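PDB 1Q35: iron binding protein FbpA, which binds ferric iron in the periplasm, probably handing it on to a bacterial iron-uptake system. Local coordinates for residues A[11-16]-A[177-182]; A[109-114]-A[183-188]; A[140-145]-A[196-201]; A[201-204]-A[208-211]; A[265-270]-A[278-283]. All blocks are in the same frame, centred on the assembly; numbering follows the deposited sequence. Where two conformers were deposited one is given.

Contact 1: residues A[11-16]-A[177-182]; sequences QPYLIE and GDRDQV. With FMT (formic acid), chain D.
Tyr13 and Arg179 are brought together by one torsion in each. The first torsion of the tyrosine (chi1 79°) sets CG between its backbone N and carbonyl carbon, which aims the ring across at the helix start. The arginine chain runs out from helix 178-187 and then folds at chi3 (-64°), turning its NE back to the helix N-terminus. The two side chains arrive from opposite directions and their flat groups are nearly parallel, 20° apart. The phenol oxygen sits over the middle of one guanidinium face, and Tyr13 OH is 3.2 Å from Arg179 CZ. Its lines to NH1 and NH2 are too poorly angled for hydrogen bonds. Behind the tyrosine, Leu14 CG backs one ring face.

The guanidinium is held from its edge instead. A formate, probably from the crystallisation liquor, takes Arg179 NE on its O2 at 2.8 Å, and the same O2 accepts from Arg179 N at 2.9 Å. Its O1 receives Asp178 N at 2.8 Å. Arg179 clasps O2 with backbone N and side-chain NE, a grip that probably fixes the guanidinium's rotation. Tyr13 also packs on Tyr199, an iron ligand in another structure of this protein. Two successive backbone N-H groups, of Asp178 and Arg179, holding an anion at a helix N-terminus with an arginine reinforcing them form a classic anion-binding site, here beside the iron-binding tyrosines.

Contact 2: residues A[109-114]-A[183-188]; sequences KDRVGK and KAIKEG
Arg111 reaches the end of helix 178-187 with its guanidinium turned two ways at once: its edge meets a carbonyl of the last turn and one of its faces lies against Gly188. At the edge, Arg111 NH2 donates to Ile185 O at 2.8 Å, with an N-H...O angle of 164°. The nitrogen lies in the carbonyl plane, on a lone pair, and the oxygen lies close to the guanidinium plane. The other terminal nitrogen works through a water, which accepts from Arg111 NH1 at 2.9 Å and donates to Lys186 O at 2.8 Å. Over the face, Gly188 CA stands 3.4 Å above the plane, displaced toward the rim. A bend in the arginine chain at chi3 (-56°) presents the group in this attitude.

Ile185 CG2 lies 4.1 Å from Arg111 NH2, and the side chain also packs on Tyr106 and Ser108 of strand 96-108. The arginine is tied as well to the chain that follows the helix: NE forms a salt bridge with Asp191, and NH2 has a second acceptor in the carbonyl of Cys190.

Ile185 O is gripped twice, since Gly188 N binds it too, at 3.1 Å. A cation beside the carbonyl end of a helix is probably favourable to the helix dipole. With positive phi at Gly188, this is a Schellman motif closing helix 178-187, here supplemented by an arginine from the loop after strand 96-108.

Contact 3: residues A[140-145]-A[196-201]; sequences NSYNVS and NSYYYG. With FMT (formic acid), chain C.
Asn196 ND2 lies over the centre of the Tyr142 ring, 3.2 Å above its plane, and this is the aromatic part of the contact; the closest ring atom is Tyr142 CE2, 3.4 Å from Asn196 ND2. The side chains cross at about a right angle, with ring and amide planes 60° apart. Within 196-201, Tyr198 and Tyr199 also pack together, with Tyr198 CE2 over the centre of the Tyr199 ring.

All three tyrosines bind ferric iron in another structure of this protein. They belong to the cleft of a two-lobed periplasmic-binding-protein fold, and in this iron-free chain their hydroxyls already converge: Tyr142 OH is 3.2 Å from Tyr198 OH and 4.1 Å from Tyr199 OH.

Among the hydrogen bonds, the clear one lies within 196-201. Asn196 ND2 donates to Tyr198 OH at 3.1 Å and 161°, with the acceptor close to the amide plane. One amide group thus backs the Tyr142 ring and positions the Tyr198 hydroxyl, probably as a second-shell group to two iron ligands. Tyr198 can reach this point because its first torsion (chi1 55°) places CG between the backbone N and the carbonyl carbon.

The anion contact belongs to Tyr198 and a formate, probably from the crystallisation liquor: Tyr198 OH makes a weak hydrogen bond of 2.7 Å to its O2. Arg10 and Arg101 bind the same formate from beyond the two segments.

Contact 4: residues A[201-204]-A[208-211]; sequences GKML and KQKS
Met203 meets Gln209 at about a right angle, where helix 198-205 is followed by a short loop and the start of helix 210-214. The methionine leaves its helix beside the backbone N (chi1 -73°) and continues straight through chi2, which puts CB and CG against Gln209; a bend at chi3 then carries the sulfur and methyl group away toward helix 178-187, where the side chain packs on Val182 and Arg179. Gln209 answers with a chain extended beyond CG (chi2 177°), and this stretch lays its amide oxygen against the methylene: Gln209 OE1 is 3.4 Å from Met203 CG.

Lys210 is arranged differently. Its CG stands opposite the backbone N (chi1 -175°), beside the carbonyl carbon, and in that position Lys210 CG is 3.5 Å from Leu204 O. The chain then bends at chi3 and chi4 and leads the amine away. Leu204 starts out pointing away from this neighbour, but CD2 of Leu204 returns to 4.1 Å from Lys210 CG, and the two side chains cross near a right angle.

The backbones are also near one another: Met203 O and Lys210 N are 3.1 Å apart, yet the angle is too poor for a hydrogen bond. What joins 201-204 to 208-211 is van der Waals contact, methylenes against oxygens and one aliphatic touch, which implies a fit set by shape rather than by directional bonds.

Contact 5: residues A[265-270]-A[278-283]; sequences LNHEYP and SAIVKG
His267 and Val281 form the tight side of this contact, with Tyr269 and Ser278 next to them. Val281 divides its methyls: CG1 presses on the tyrosine, 3.3 Å from Tyr269 CE2, while CG2 lies 3.4 Å from His267 O and 3.7 Å from His267 CB. With chi1 at 169°, CG1 stands opposite the backbone N and CG2 opposite the carbonyl carbon, which gives each branch its own partner. The polar centre is the hydrogen bond of 2.8 Å between His267 ND1 and Ser278 OG, in which either atom could be the donor; the hydroxyl approaches the imidazole edge, in the ring plane. A water also bridges the buried backbones, from Glu268 O to Ser278 N.

Ser278 is the N-cap of helix 279-283, and its OG also accepts from Val281 N at 3.1 Å. The capping serine thus links the helix to the imidazole of the turn that leads from helix 256-266 into strand 269-270, which pairs antiparallel with strand 96-108. The other ring nitrogen, NE2, is hydrogen-bonded to Asp205, and the ring is probably held in one orientation.

Away from this cluster the fit is looser. Ile280 CD1 only grazes His267 CE1, at 3.9 Å. On the outer side a water in the plane of the Tyr269 ring accepts from Tyr269 OH at 2.7 Å and donates to Val281 O, while Ala279 and Lys282 point away from the turn.

In the fold
Contact 3 lies nearest the chain centre, its centre about 5 Å from that of the chain; the centre of contact 1 is about 9 Å away from that of contact 3, and the two touch through Asp178 with Asn196 and Tyr13 with Tyr199. Contacts 1 and 2 use the two ends of helix 178-187, their centres 20 Å apart. Contacts 3 and 4 likewise share helix 198-205 and Gly201. Contact 5, its centre some 15 Å from those of contacts 1 and 3, touches both, through Asn266 with Leu14 and His267 with Tyr198. Along the chain contacts 1, 2 and 3 interleave, whereas contacts 4 and 5 follow in series. Segments distant in sequence therefore converge around the iron-binding tyrosines, with contact 2 the remote outer end.

Contact 1: residues A[11-16]-A[177-182]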
# COMPACT_ATOMS: atom_id res chain seq x y z
N GLN A 11 9.91 -5.10 1.96
CA GLN A 11 11.00 -6.04 1.70
C GLN A 11 12.17 -5.30 1.05
O GLN A 11 11.98 -4.23 0.48
CB GLN A 11 10.53 -7.18 0.80
CG GLN A 11 9.57 -8.14 1.48
CD GLN A 11 10.26 -9.04 2.49
OE1 GLN A 11 11.27 -9.67 2.16
NE2 GLN A 11 9.73 -9.09 3.70
N PRO A 12 13.39 -5.84 1.18
CA PRO A 12 14.59 -5.17 0.67
C PRO A 12 14.47 -4.62 -0.75
O PRO A 12 14.90 -3.51 -1.00
CB PRO A 12 15.66 -6.25 0.74
CG PRO A 12 15.23 -7.13 1.84
CD PRO A 12 13.73 -7.11 1.84
N TYR A 13 13.87 -5.37 -1.68
CA TYR A 13 13.86 -4.94 -3.07
C TYR A 13 13.11 -3.62 -3.30
O TYR A 13 13.39 -2.92 -4.28
CB TYR A 13 13.35 -6.06 -4.01
CG TYR A 13 11.84 -6.28 -4.08
CD1 TYR A 13 11.10 -6.63 -2.95
CD2 TYR A 13 11.17 -6.19 -5.29
CE1 TYR A 13 9.73 -6.86 -3.03
CE2 TYR A 13 9.81 -6.41 -5.39
CZ TYR A 13 9.09 -6.74 -4.26
OH TYR A 13 7.73 -6.97 -4.36
N LEU A 14 12.20 -3.26 -2.40
CA LEU A 14 11.43 -2.02 -2.51
C LEU A 14 11.86 -0.89 -1.56
O LEU A 14 11.22 0.16 -1.52
CB LEU A 14 9.93 -2.33 -2.32
CG LEU A 14 9.29 -3.10 -3.47
CD1 LEU A 14 7.92 -3.63 -3.08
CD2 LEU A 14 9.18 -2.24 -4.71
N ILE A 15 12.94 -1.08 -0.80
CA ILE A 15 13.41 -0.03 0.12
C ILE A 15 14.93 0.08 0.26
O ILE A 15 15.44 1.17 0.52
CB ILE A 15 12.72 -0.19 1.50
CG1 ILE A 15 12.84 1.09 2.34
CG2 ILE A 15 13.28 -1.38 2.26
CD1 ILE A 15 12.20 2.31 1.73
N GLU A 16 15.65 -1.02 0.06
CA GLU A 16 17.11 -1.02 0.17
C GLU A 16 17.80 0.05 -0.69
O GLU A 16 18.72 0.69 -0.20
CB GLU A 16 17.68 -2.41 -0.13
CG GLU A 16 19.15 -2.59 0.22
CD GLU A 16 19.62 -4.00 -0.06
OE1 GLU A 16 20.39 -4.19 -1.03
OE2 GLU A 16 19.22 -4.92 0.68
N GLY A 177 0.68 -13.27 -3.07
CA GLY A 177 0.59 -11.83 -3.00
C GLY A 177 -0.03 -11.24 -4.25
O GLY A 177 -0.67 -11.94 -5.04
N ASP A 178 0.15 -9.94 -4.43
CA ASP A 178 -0.47 -9.24 -5.55
C ASP A 178 0.08 -9.71 -6.91
O ASP A 178 -0.69 -9.93 -7.85
CB ASP A 178 -0.29 -7.73 -5.43
CG ASP A 178 -1.20 -7.09 -4.41
OD1 ASP A 178 -2.04 -7.77 -3.78
OD2 ASP A 178 -1.11 -5.86 -4.19
N ARG A 179 1.40 -9.85 -7.01
CA ARG A 179 2.00 -10.29 -8.28
C ARG A 179 1.53 -11.69 -8.67
O ARG A 179 1.31 -11.97 -9.84
CB ARG A 179 3.52 -10.25 -8.21
CG ARG A 179 4.09 -8.84 -8.12
CD ARG A 179 5.55 -8.79 -7.74
NE ARG A 179 5.75 -9.32 -6.39
CZ ARG A 179 6.93 -9.67 -5.88
NH1 ARG A 179 8.04 -9.53 -6.59
NH2 ARG A 179 6.99 -10.17 -4.66
N ASP A 180 1.36 -12.56 -7.67
CA ASP A 180 0.92 -13.92 -7.92
C ASP A 180 -0.44 -13.98 -8.61
O ASP A 180 -0.70 -14.89 -9.39
CB ASP A 180 0.82 -14.72 -6.61
CG ASP A 180 2.16 -15.08 -6.03
OD1 ASP A 180 3.09 -15.38 -6.80
OD2 ASP A 180 2.37 -15.11 -4.80
N GLN A 181 -1.32 -13.02 -8.32
CA GLN A 181 -2.64 -13.02 -8.97
C GLN A 181 -2.51 -12.71 -10.45
O GLN A 181 -3.29 -13.22 -11.26
CB GLN A 181 -3.62 -12.03 -8.33
CG GLN A 181 -3.61 -11.93 -6.82
CD GLN A 181 -3.78 -13.27 -6.14
OE1 GLN A 181 -4.69 -14.03 -6.46
NE2 GLN A 181 -2.92 -13.56 -5.18
N VAL A 182 -1.55 -11.86 -10.80
CA VAL A 182 -1.30 -11.53 -12.20
C VAL A 182 -0.63 -12.70 -12.94
O VAL A 182 -0.92 -12.96 -14.11
CB VAL A 182 -0.52 -10.21 -12.35
CG1 VAL A 182 -0.30 -9.88 -13.81
CG2 VAL A 182 -1.28 -9.07 -11.64
C FMT D . 3.44 -8.79 -3.83
O1 FMT D . 2.33 -8.68 -3.11
O2 FMT D . 3.38 -9.40 -4.89

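Contact 2: residues A[109-114]-A[183-188]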
# COMPACT_ATOMS: atom_id res chain seq x y z
N LYS A 109 -5.55 -9.57 -20.72
CA LYS A 109 -5.48 -8.91 -22.02
C LYS A 109 -6.37 -9.61 -23.05
O LYS A 109 -7.16 -8.97 -23.73
CB LYS A 109 -4.03 -8.88 -22.51
CG LYS A 109 -3.81 -8.17 -23.84
CD LYS A 109 -2.37 -8.28 -24.32
CE LYS A 109 -2.19 -7.62 -25.68
NZ LYS A 109 -0.89 -7.99 -26.32
N ASP A 110 -6.26 -10.94 -23.11
CA ASP A 110 -6.94 -11.75 -24.13
C ASP A 110 -8.41 -12.00 -23.82
O ASP A 110 -9.24 -12.01 -24.73
CB ASP A 110 -6.22 -13.10 -24.31
CG ASP A 110 -4.84 -12.96 -24.92
OD1 ASP A 110 -4.00 -13.85 -24.68
OD2 ASP A 110 -4.52 -12.01 -25.66
N ARG A 111 -8.73 -12.21 -22.55
CA ARG A 111 -10.04 -12.73 -22.17
C ARG A 111 -11.00 -11.68 -21.60
O ARG A 111 -12.17 -11.98 -21.38
CB ARG A 111 -9.88 -13.90 -21.20
CG ARG A 111 -9.06 -15.06 -21.77
CD ARG A 111 -8.94 -16.25 -20.83
NE ARG A 111 -8.37 -15.84 -19.55
CZ ARG A 111 -7.08 -15.66 -19.32
NH1 ARG A 111 -6.16 -15.89 -20.26
NH2 ARG A 111 -6.68 -15.25 -18.12
N VAL A 112 -10.50 -10.46 -21.38
CA VAL A 112 -11.33 -9.35 -20.89
C VAL A 112 -11.08 -8.07 -21.68
O VAL A 112 -12.02 -7.42 -22.13
CB VAL A 112 -11.07 -9.06 -19.38
CG1 VAL A 112 -11.91 -7.86 -18.90
CG2 VAL A 112 -11.36 -10.28 -18.55
N GLY A 113 -9.82 -7.69 -21.84
CA GLY A 113 -9.47 -6.40 -22.38
C GLY A 113 -9.56 -5.32 -21.31
O GLY A 113 -9.57 -5.60 -20.10
N LYS A 114 -9.63 -4.08 -21.76
CA LYS A 114 -9.69 -2.93 -20.86
C LYS A 114 -11.10 -2.77 -20.31
O LYS A 114 -12.08 -2.99 -21.01
CB LYS A 114 -9.28 -1.67 -21.63
CG LYS A 114 -8.89 -0.49 -20.78
CD LYS A 114 -8.43 0.67 -21.65
CE LYS A 114 -9.61 1.46 -22.19
NZ LYS A 114 -10.37 0.77 -23.27
N LYS A 183 0.24 -13.45 -12.25
CA LYS A 183 0.74 -14.71 -12.80
C LYS A 183 -0.43 -15.63 -13.13
O LYS A 183 -0.44 -16.29 -14.17
CB LYS A 183 1.68 -15.38 -11.80
CG LYS A 183 2.35 -16.65 -12.32
CD LYS A 183 3.21 -17.31 -11.26
CE LYS A 183 4.11 -18.39 -11.84
NZ LYS A 183 4.69 -19.26 -10.78
N ALA A 184 -1.42 -15.68 -12.24
CA ALA A 184 -2.58 -16.53 -12.45
C ALA A 184 -3.41 -16.07 -13.64
O ALA A 184 -3.97 -16.89 -14.35
CB ALA A 184 -3.43 -16.59 -11.19
N ILE A 185 -3.49 -14.76 -13.88
CA ILE A 185 -4.13 -14.24 -15.09
C ILE A 185 -3.38 -14.74 -16.32
O ILE A 185 -3.98 -15.23 -17.29
CB ILE A 185 -4.19 -12.69 -15.08
CG1 ILE A 185 -5.17 -12.19 -14.00
CG2 ILE A 185 -4.60 -12.17 -16.46
CD1 ILE A 185 -5.18 -10.68 -13.81
N LYS A 186 -2.06 -14.63 -16.29
CA LYS A 186 -1.25 -15.10 -17.42
C LYS A 186 -1.51 -16.58 -17.71
O LYS A 186 -1.64 -16.97 -18.87
CB LYS A 186 0.24 -14.85 -17.14
CG LYS A 186 1.18 -15.32 -18.24
CD LYS A 186 2.02 -16.49 -17.80
CE LYS A 186 3.14 -16.76 -18.79
NZ LYS A 186 3.65 -18.15 -18.63
N GLU A 187 -1.60 -17.39 -16.66
CA GLU A 187 -1.79 -18.84 -16.81
C GLU A 187 -3.22 -19.24 -17.19
O GLU A 187 -3.46 -20.38 -17.56
CB GLU A 187 -1.36 -19.56 -15.53
CG GLU A 187 0.14 -19.48 -15.27
CD GLU A 187 0.56 -20.12 -13.96
OE1 GLU A 187 1.77 -20.09 -13.66
OE2 GLU A 187 -0.30 -20.66 -13.24
N GLY A 188 -4.16 -18.31 -17.10
CA GLY A 188 -5.54 -18.57 -17.49
C GLY A 188 -6.47 -18.95 -16.35
O GLY A 188 -7.64 -19.23 -16.59
O HOH W 1 -3.29 -15.37 -20.54

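Contact 3: residues A[140-145]-A[196-201]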
# COMPACT_ATOMS: atom_id res chain seq x y z
N ASN A 140 -5.40 -9.64 4.29
CA ASN A 140 -4.25 -8.82 3.98
C ASN A 140 -4.63 -7.35 4.08
O ASN A 140 -5.68 -6.95 3.60
CB ASN A 140 -3.70 -9.12 2.60
CG ASN A 140 -2.53 -8.26 2.27
OD1 ASN A 140 -1.40 -8.54 2.68
ND2 ASN A 140 -2.80 -7.17 1.59
N SER A 141 -3.77 -6.55 4.69
CA SER A 141 -4.14 -5.17 5.01
C SER A 141 -4.37 -4.28 3.80
O SER A 141 -5.13 -3.33 3.88
CB SER A 141 -3.13 -4.52 5.96
OG SER A 141 -1.88 -4.35 5.34
N TYR A 142 -3.73 -4.56 2.67
CA TYR A 142 -4.08 -3.82 1.45
C TYR A 142 -5.55 -4.02 1.10
O TYR A 142 -6.23 -3.08 0.68
CB TYR A 142 -3.23 -4.24 0.26
CG TYR A 142 -1.74 -4.00 0.35
CD1 TYR A 142 -1.21 -2.87 0.99
CD2 TYR A 142 -0.85 -4.89 -0.24
CE1 TYR A 142 0.16 -2.66 1.04
CE2 TYR A 142 0.52 -4.67 -0.21
CZ TYR A 142 1.01 -3.56 0.44
OH TYR A 142 2.36 -3.29 0.50
N ASN A 143 -6.04 -5.24 1.23
CA ASN A 143 -7.45 -5.53 1.00
C ASN A 143 -8.34 -4.94 2.09
O ASN A 143 -9.34 -4.31 1.80
CB ASN A 143 -7.70 -7.03 0.90
CG ASN A 143 -7.23 -7.63 -0.41
OD1 ASN A 143 -7.10 -6.93 -1.43
ND2 ASN A 143 -6.95 -8.93 -0.39
N VAL A 144 -7.98 -5.14 3.35
CA VAL A 144 -8.83 -4.67 4.44
C VAL A 144 -8.97 -3.14 4.38
O VAL A 144 -10.06 -2.63 4.60
CB VAL A 144 -8.33 -5.16 5.83
CG1 VAL A 144 -9.24 -4.65 6.94
CG2 VAL A 144 -8.26 -6.69 5.87
N SER A 145 -7.91 -2.42 4.05
CA SER A 145 -8.02 -0.96 3.95
C SER A 145 -8.89 -0.52 2.77
O SER A 145 -9.61 0.46 2.87
CB SER A 145 -6.64 -0.30 3.92
OG SER A 145 -6.06 -0.37 5.21
N ASN A 196 -1.86 -3.90 -6.09
CA ASN A 196 -1.33 -2.54 -6.10
C ASN A 196 -0.65 -2.22 -7.43
O ASN A 196 -0.02 -3.07 -8.06
CB ASN A 196 -0.37 -2.31 -4.93
CG ASN A 196 -1.08 -2.17 -3.59
OD1 ASN A 196 -2.29 -1.95 -3.53
ND2 ASN A 196 -0.32 -2.30 -2.51
N SER A 197 -0.77 -0.96 -7.82
CA SER A 197 -0.34 -0.47 -9.12
C SER A 197 1.15 -0.65 -9.39
O SER A 197 1.55 -1.07 -10.47
CB SER A 197 -0.70 1.01 -9.25
OG SER A 197 -0.19 1.77 -8.15
N TYR A 198 1.97 -0.32 -8.41
CA TYR A 198 3.42 -0.31 -8.61
C TYR A 198 3.95 -1.70 -8.97
O TYR A 198 4.96 -1.82 -9.66
CB TYR A 198 4.17 0.28 -7.39
CG TYR A 198 3.85 -0.39 -6.08
CD1 TYR A 198 2.77 0.04 -5.32
CD2 TYR A 198 4.58 -1.47 -5.62
CE1 TYR A 198 2.43 -0.58 -4.14
CE2 TYR A 198 4.26 -2.10 -4.42
CZ TYR A 198 3.17 -1.65 -3.70
OH TYR A 198 2.78 -2.25 -2.52
N TYR A 199 3.27 -2.75 -8.53
CA TYR A 199 3.69 -4.11 -8.87
C TYR A 199 3.68 -4.37 -10.38
O TYR A 199 4.46 -5.19 -10.86
CB TYR A 199 2.83 -5.16 -8.16
CG TYR A 199 3.12 -5.27 -6.68
CD1 TYR A 199 2.11 -5.09 -5.74
CD2 TYR A 199 4.40 -5.55 -6.21
CE1 TYR A 199 2.37 -5.18 -4.37
CE2 TYR A 199 4.66 -5.64 -4.85
CZ TYR A 199 3.64 -5.46 -3.94
OH TYR A 199 3.88 -5.55 -2.59
N TYR A 200 2.81 -3.70 -11.13
CA TYR A 200 2.80 -3.85 -12.59
C TYR A 200 4.14 -3.41 -13.18
O TYR A 200 4.71 -4.10 -14.03
CB TYR A 200 1.64 -3.06 -13.20
CG TYR A 200 1.29 -3.47 -14.60
CD1 TYR A 200 1.56 -2.64 -15.68
CD2 TYR A 200 0.65 -4.68 -14.86
CE1 TYR A 200 1.23 -3.01 -16.98
CE2 TYR A 200 0.31 -5.05 -16.16
CZ TYR A 200 0.60 -4.21 -17.21
OH TYR A 200 0.27 -4.57 -18.50
N GLY A 201 4.65 -2.27 -12.72
CA GLY A 201 5.96 -1.79 -13.15
C GLY A 201 7.10 -2.67 -12.68
O GLY A 201 8.04 -2.94 -13.44
C FMT C . 5.57 -2.98 -0.49
O1 FMT C . 6.73 -2.83 0.13
O2 FMT C . 5.11 -2.05 -1.12

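Contact 4: residues A[201-204]-A[208-211]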
# COMPACT_ATOMS: atom_id res chain seq x y z
N GLY A 201 4.65 -2.27 -12.72
CA GLY A 201 5.96 -1.79 -13.15
C GLY A 201 7.10 -2.67 -12.68
O GLY A 201 8.04 -2.94 -13.44
N LYS A 202 7.03 -3.14 -11.44
CA LYS A 202 8.04 -4.07 -10.94
C LYS A 202 8.11 -5.33 -11.79
O LYS A 202 9.19 -5.81 -12.10
CB LYS A 202 7.76 -4.44 -9.48
CG LYS A 202 7.94 -3.30 -8.48
CD LYS A 202 9.34 -2.69 -8.49
CE LYS A 202 10.43 -3.69 -8.13
NZ LYS A 202 11.80 -3.15 -8.35
N MET A 203 6.95 -5.87 -12.18
CA MET A 203 6.92 -7.09 -13.00
C MET A 203 7.50 -6.82 -14.38
O MET A 203 8.28 -7.63 -14.90
CB MET A 203 5.50 -7.64 -13.10
CG MET A 203 5.01 -8.29 -11.81
SD MET A 203 3.38 -9.04 -11.93
CE MET A 203 2.32 -7.59 -12.10
N LEU A 204 7.15 -5.69 -14.98
CA LEU A 204 7.67 -5.33 -16.30
C LEU A 204 9.20 -5.21 -16.31
O LEU A 204 9.84 -5.53 -17.31
CB LEU A 204 7.05 -4.03 -16.80
CG LEU A 204 5.60 -4.13 -17.28
CD1 LEU A 204 4.99 -2.75 -17.47
CD2 LEU A 204 5.51 -4.95 -18.56
N LYS A 208 11.88 -12.38 -15.34
CA LYS A 208 11.08 -13.56 -15.00
C LYS A 208 9.58 -13.27 -14.87
O LYS A 208 8.78 -14.20 -14.98
CB LYS A 208 11.60 -14.19 -13.73
N GLN A 209 9.21 -12.02 -14.61
CA GLN A 209 7.80 -11.65 -14.38
C GLN A 209 7.17 -10.78 -15.47
O GLN A 209 5.96 -10.55 -15.45
CB GLN A 209 7.67 -10.92 -13.04
CG GLN A 209 8.16 -11.72 -11.84
CD GLN A 209 8.10 -10.93 -10.55
OE1 GLN A 209 7.79 -9.73 -10.56
NE2 GLN A 209 8.40 -11.58 -9.43
N LYS A 210 7.96 -10.31 -16.42
CA LYS A 210 7.46 -9.39 -17.44
C LYS A 210 6.32 -10.02 -18.25
O LYS A 210 5.38 -9.34 -18.63
CB LYS A 210 8.60 -8.94 -18.34
CG LYS A 210 8.27 -7.88 -19.37
CD LYS A 210 9.17 -7.97 -20.60
CE LYS A 210 10.64 -8.26 -20.29
NZ LYS A 210 10.98 -9.69 -20.50
N SER A 211 6.41 -11.33 -18.50
CA SER A 211 5.36 -12.04 -19.24
C SER A 211 4.03 -12.06 -18.48
O SER A 211 2.97 -12.12 -19.09
CB SER A 211 5.79 -13.47 -19.58
OG SER A 211 5.92 -14.28 -18.42

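Contact 5: residues A[265-270]-A[278-283]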
# COMPACT_ATOMS: atom_id res chain seq x y z
N LEU A 265 12.48 3.44 -9.55
CA LEU A 265 12.79 2.07 -9.15
C LEU A 265 11.56 1.30 -8.69
O LEU A 265 11.43 0.11 -8.97
CB LEU A 265 13.83 2.06 -8.03
CG LEU A 265 15.18 2.71 -8.33
CD1 LEU A 265 16.13 2.53 -7.15
CD2 LEU A 265 15.80 2.17 -9.61
N ASN A 266 10.67 1.95 -7.95
CA ASN A 266 9.51 1.26 -7.38
C ASN A 266 8.23 1.42 -8.20
O ASN A 266 7.29 0.68 -7.96
CB ASN A 266 9.22 1.74 -5.96
CG ASN A 266 10.22 1.23 -4.94
OD1 ASN A 266 11.27 0.67 -5.27
ND2 ASN A 266 9.89 1.45 -3.66
N HIS A 267 8.19 2.38 -9.12
CA HIS A 267 6.97 2.66 -9.91
C HIS A 267 5.79 3.08 -9.04
O HIS A 267 4.64 2.79 -9.36
CB HIS A 267 6.64 1.47 -10.81
CG HIS A 267 7.73 1.20 -11.79
ND1 HIS A 267 7.98 2.03 -12.86
CD2 HIS A 267 8.69 0.25 -11.81
CE1 HIS A 267 9.02 1.58 -13.53
NE2 HIS A 267 9.47 0.50 -12.91
N GLU A 268 6.11 3.79 -7.96
CA GLU A 268 5.11 4.39 -7.08
C GLU A 268 4.92 5.85 -7.44
O GLU A 268 5.69 6.42 -8.22
CB GLU A 268 5.54 4.25 -5.62
CG GLU A 268 5.52 2.82 -5.12
CD GLU A 268 5.93 2.72 -3.68
OE1 GLU A 268 5.06 2.88 -2.79
OE2 GLU A 268 7.13 2.50 -3.43
N TYR A 269 3.88 6.46 -6.88
CA TYR A 269 3.64 7.88 -7.07
C TYR A 269 4.34 8.66 -5.96
O TYR A 269 4.01 8.48 -4.79
CB TYR A 269 2.14 8.18 -7.06
CG TYR A 269 1.40 7.48 -8.18
CD1 TYR A 269 0.60 6.37 -7.94
CD2 TYR A 269 1.51 7.94 -9.50
CE1 TYR A 269 -0.07 5.72 -8.99
CE2 TYR A 269 0.85 7.30 -10.55
CZ TYR A 269 0.07 6.19 -10.28
OH TYR A 269 -0.59 5.55 -11.31
N PRO A 270 5.32 9.51 -6.28
CA PRO A 270 5.93 10.34 -5.23
C PRO A 270 4.89 11.23 -4.57
O PRO A 270 3.93 11.63 -5.21
CB PRO A 270 6.93 11.21 -6.00
CG PRO A 270 7.16 10.52 -7.27
CD PRO A 270 5.92 9.75 -7.60
N SER A 278 7.72 7.38 -13.25
CA SER A 278 8.48 6.70 -14.30
C SER A 278 7.74 6.75 -15.63
O SER A 278 6.54 7.01 -15.68
CB SER A 278 8.71 5.24 -13.90
OG SER A 278 7.50 4.51 -13.96
N ALA A 279 8.46 6.47 -16.71
CA ALA A 279 7.86 6.40 -18.03
C ALA A 279 6.76 5.34 -18.09
O ALA A 279 5.72 5.56 -18.70
CB ALA A 279 8.92 6.13 -19.10
N ILE A 280 6.98 4.20 -17.44
CA ILE A 280 5.95 3.16 -17.39
C ILE A 280 4.69 3.70 -16.70
O ILE A 280 3.58 3.57 -17.22
CB ILE A 280 6.49 1.89 -16.69
CG1 ILE A 280 7.46 1.14 -17.62
CG2 ILE A 280 5.34 0.98 -16.26
CD1 ILE A 280 8.19 -0.02 -16.97
N VAL A 281 4.86 4.32 -15.54
CA VAL A 281 3.71 4.77 -14.75
C VAL A 281 2.98 5.91 -15.48
O VAL A 281 1.76 5.95 -15.52
CB VAL A 281 4.16 5.19 -13.33
CG1 VAL A 281 3.05 5.91 -12.60
CG2 VAL A 281 4.60 3.96 -12.55
N LYS A 282 3.73 6.81 -16.10
CA LYS A 282 3.12 7.90 -16.87
C LYS A 282 2.29 7.36 -18.04
O LYS A 282 1.26 7.92 -18.38
CB LYS A 282 4.20 8.85 -17.40
CG LYS A 282 4.79 9.75 -16.33
CD LYS A 282 5.67 10.83 -16.93
CE LYS A 282 6.93 10.27 -17.54
NZ LYS A 282 7.93 11.34 -17.82
N GLY A 283 2.76 6.26 -18.64
CA GLY A 283 2.07 5.64 -19.76
C GLY A 283 0.70 5.08 -19.42
O GLY A 283 -0.14 4.90 -20.30
O HOH W 2 6.64 6.10 -10.82
O HOH W 3 -0.18 6.67 -13.74